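Local coordinates for phospho-2-dehydro-3-deoxyheptonate aldolase (Francisella tularensis, PDB 3TQK), which catalyses the condensation of phosphoenolpyruvate with D-erythrose 4-phosphate to 3-deoxy-D-arabino-heptulosonate 7-phosphate, the first step of chorismate biosynthesis, at the interface of chains A and B. Numbering follows the deposited sequence. Chains: chain A/B, Phospho-2-dehydro-3-deoxyheptonate aldolase.

Contact 1 and contact 2 are neighbouring patches of one two-fold symmetric interface, the centres of their C-alpha atoms about 10 Å apart. On chain B both draw on the same loop region, with B:Thr98 and B:Ile99 in contact 2 lying between B:Glu93 and B:Lys102 of contact 1. On chain A, contact 2 uses the end of helix 191-200 and A:Tyr202, and contact 1 takes up the chain at A:His204 and strand 205-209, adding helix 167-173. One loop is thus held by polar groups in contact 1 and mainly by apolar packing in contact 2, and the symmetry repeats both with the chains exchanged.

Contact 1: the interface of chains A and B. Residues chain A 167, 171, 204-205; chain B 93, 102, 106.
B:Lys102 reaches across from chain B to meet A:His204, A:Glu171 and A:Gln167, and buries more surface than any other residue of this patch. The patch is a polar, partly water-mediated part of the two-fold interface and probably fixes the chain B loop that follows the KPRTT segment against chain A. A long flexible amine suits the role: its chain bends at chi2 (99°) and chi3, then runs out nearly straight to place NZ among polar groups of chain A. NZ donates a hydrogen bond to ND1 of A:His204 at 2.7 Å, arriving at the edge of the imidazole within 2° of the ring plane. The ring here acts as acceptor through ND1, so any ring proton would probably sit on NE2. A loose salt bridge joins the same ammonium to the carboxylate oxygen OE2 of A:Glu171, 3.5 Å from NZ. The acidic side chain, extended beyond CG, comes from the opposite direction and would probably offset part of the lysine charge, although the exact placing of the lysine end against this carboxylate is doubtful.

A:Gln167, on the same helix 167-173, lies against the lysine stem. Its CG is anti to the backbone N (chi1 -178°) and the chain turns at chi2, which brings the amide oxygen OE1 to 3.6 Å from CE of B:Lys102. This is a contact with the methylene next to the ammonium, where a partial negative charge is well placed.

At the start of strand 205-209, A:His205 contributes its backbone. Its N and NZ of B:Lys102 share water 1, the NZ distance being 2.6 Å, and ND2 of B:Asn106 reaches the same water. The modelled asparagine orientation is doubtful, because both backbone N and lysine are donors to that water and the other amide atom faces an acceptor. Exchanging the amide N and O would relieve this conflict: OD1 of B:Asn106 now lies 3.1 Å from the carbonyl O of A:His205.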
# COMPACT_ATOMS: atom_id res chain seq x y z
N GLN A 167 1.82 5.34 0.33
CA GLN A 167 2.73 6.36 0.81
C GLN A 167 4.05 5.77 1.36
O GLN A 167 5.13 6.30 1.06
CB GLN A 167 2.04 7.22 1.86
CG GLN A 167 2.89 8.36 2.43
CD GLN A 167 3.40 9.34 1.38
OE1 GLN A 167 4.50 9.88 1.51
NE2 GLN A 167 2.60 9.58 0.34
N GLU A 171 8.01 6.33 0.17
CA GLU A 171 9.02 6.70 1.17
C GLU A 171 10.16 5.71 1.25
O GLU A 171 11.35 6.08 1.29
CB GLU A 171 8.34 6.80 2.53
CG GLU A 171 7.32 7.94 2.60
CD GLU A 171 6.45 7.90 3.82
OE1 GLU A 171 6.33 6.84 4.47
OE2 GLU A 171 5.88 8.94 4.14
N HIS A 204 12.43 12.08 2.76
CA HIS A 204 11.28 11.76 3.58
C HIS A 204 11.77 11.36 4.98
O HIS A 204 12.87 10.82 5.13
CB HIS A 204 10.49 10.59 2.97
CG HIS A 204 9.75 10.94 1.71
ND1 HIS A 204 8.51 11.52 1.72
CD2 HIS A 204 10.09 10.80 0.41
CE1 HIS A 204 8.10 11.72 0.47
NE2 HIS A 204 9.04 11.27 -0.35
N HIS A 205 10.94 11.65 5.98
CA HIS A 205 11.06 11.03 7.29
C HIS A 205 9.93 10.01 7.40
O HIS A 205 8.77 10.35 7.18
CB HIS A 205 10.95 12.07 8.40
CG HIS A 205 12.20 12.87 8.63
ND1 HIS A 205 12.72 13.73 7.69
CD2 HIS A 205 13.03 12.94 9.70
CE1 HIS A 205 13.81 14.30 8.17
NE2 HIS A 205 14.01 13.85 9.39
N GLU B 93 -3.15 11.77 9.62
CA GLU B 93 -2.41 11.73 8.36
C GLU B 93 -3.27 12.27 7.21
O GLU B 93 -4.47 12.01 7.14
CB GLU B 93 -1.94 10.29 8.09
CG GLU B 93 -0.78 10.14 7.09
CD GLU B 93 -1.22 9.61 5.71
OE1 GLU B 93 -2.41 9.75 5.33
OE2 GLU B 93 -0.36 9.04 5.00
N LYS B 102 2.45 15.79 5.98
CA LYS B 102 1.89 14.44 6.06
C LYS B 102 0.83 14.32 7.15
O LYS B 102 0.01 13.41 7.11
CB LYS B 102 2.99 13.39 6.35
CG LYS B 102 3.46 12.54 5.17
CD LYS B 102 4.78 13.05 4.54
CE LYS B 102 5.70 11.87 4.20
NZ LYS B 102 7.08 12.26 3.85
N ASN B 106 3.54 12.76 11.78
CA ASN B 106 4.80 12.96 11.06
C ASN B 106 5.48 14.27 11.45
O ASN B 106 6.71 14.34 11.50
CB ASN B 106 4.56 12.93 9.54
CG ASN B 106 5.86 12.89 8.73
OD1 ASN B 106 6.54 11.87 8.71
ND2 ASN B 106 6.19 13.99 8.06
O HOH W 1 8.40 13.56 5.72

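Contact 2: the interface of chains A and B. Residues chain A 198-199, 202; chain B 98-99.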
# COMPACT_ATOMS: atom_id res chain seq x y z
N LYS A 198 7.97 10.75 -8.80
CA LYS A 198 8.22 12.11 -8.36
C LYS A 198 8.41 12.19 -6.85
O LYS A 198 9.39 12.77 -6.37
CB LYS A 198 7.07 13.01 -8.79
CG LYS A 198 7.23 14.49 -8.46
CD LYS A 198 8.50 15.07 -9.07
CE LYS A 198 8.49 16.61 -9.05
NZ LYS A 198 9.83 17.11 -9.46
N SER A 199 7.47 11.61 -6.12
CA SER A 199 7.52 11.60 -4.66
C SER A 199 8.79 10.95 -4.14
O SER A 199 9.37 11.42 -3.17
CB SER A 199 6.30 10.89 -4.08
OG SER A 199 6.36 10.83 -2.67
N TYR A 202 12.15 12.87 -3.48
CA TYR A 202 12.27 13.76 -2.33
C TYR A 202 12.81 13.08 -1.09
O TYR A 202 12.71 11.87 -0.95
CB TYR A 202 10.92 14.38 -1.99
CG TYR A 202 10.47 15.41 -3.00
CD1 TYR A 202 10.87 16.73 -2.90
CD2 TYR A 202 9.64 15.05 -4.05
CE1 TYR A 202 10.44 17.69 -3.84
CE2 TYR A 202 9.21 15.96 -4.97
CZ TYR A 202 9.61 17.28 -4.87
OH TYR A 202 9.16 18.16 -5.81
N THR B 98 1.89 13.97 -4.28
CA THR B 98 3.33 13.76 -4.24
C THR B 98 3.90 14.15 -2.86
O THR B 98 4.25 13.28 -2.07
CB THR B 98 4.08 14.50 -5.40
OG1 THR B 98 3.85 15.91 -5.32
CG2 THR B 98 3.61 13.99 -6.75
N ILE B 99 3.97 15.45 -2.58
CA ILE B 99 4.53 15.94 -1.32
C ILE B 99 3.58 16.88 -0.56
O ILE B 99 2.50 17.22 -1.05
CB ILE B 99 5.91 16.62 -1.54
CG1 ILE B 99 5.79 17.81 -2.51
CG2 ILE B 99 6.91 15.58 -2.05
CD1 ILE B 99 6.90 18.83 -2.36
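The phenol ring of A:Tyr202 receives B:Ile99 on one face, while the backbone carbonyl O of A:Ser199, from its own chain, lies in plane at its edge. The methyl CG2 of B:Ile99 sits 3.4 Å above the ring plane, displaced toward the rim at CD2 and 3.7 Å from the ring centroid, a CH-pi contact. CD1 lies over the same face farther along, 4.0 Å from CZ of A:Tyr202, so the two methyls cover the ring from its base toward the hydroxyl end. In B:Ile99, CG1 stands between the backbone N and the carbonyl carbon (chi1 59°), an arrangement that turns both branches to the tyrosine. A branched aliphatic chain fits here because it offers two methyls to one broad aromatic surface, and these two residues bury more area than the others of the patch.

Beside them, B:Thr98 meets the end of helix 191-200. The hydroxyl OG of A:Ser199, anti to its backbone N (chi1 178°), points at the backbone carbonyl O of B:Thr98 and donates a weak hydrogen bond of 3.3 Å. A small hydroxyl residue allows the loop to come close to the helix. The methyl CG2 of B:Thr98 packs at 4.0 Å on CG of A:Lys198, whose aliphatic stem thereby serves as an apolar surface.

B:Thr98 closes the KPRTT segment that helps form the substrate site of this enzyme family. By seating B:Thr98 and B:Ile99 against chain A, the patch probably steadies that active-site loop and contributes apolar adhesion to the dimer.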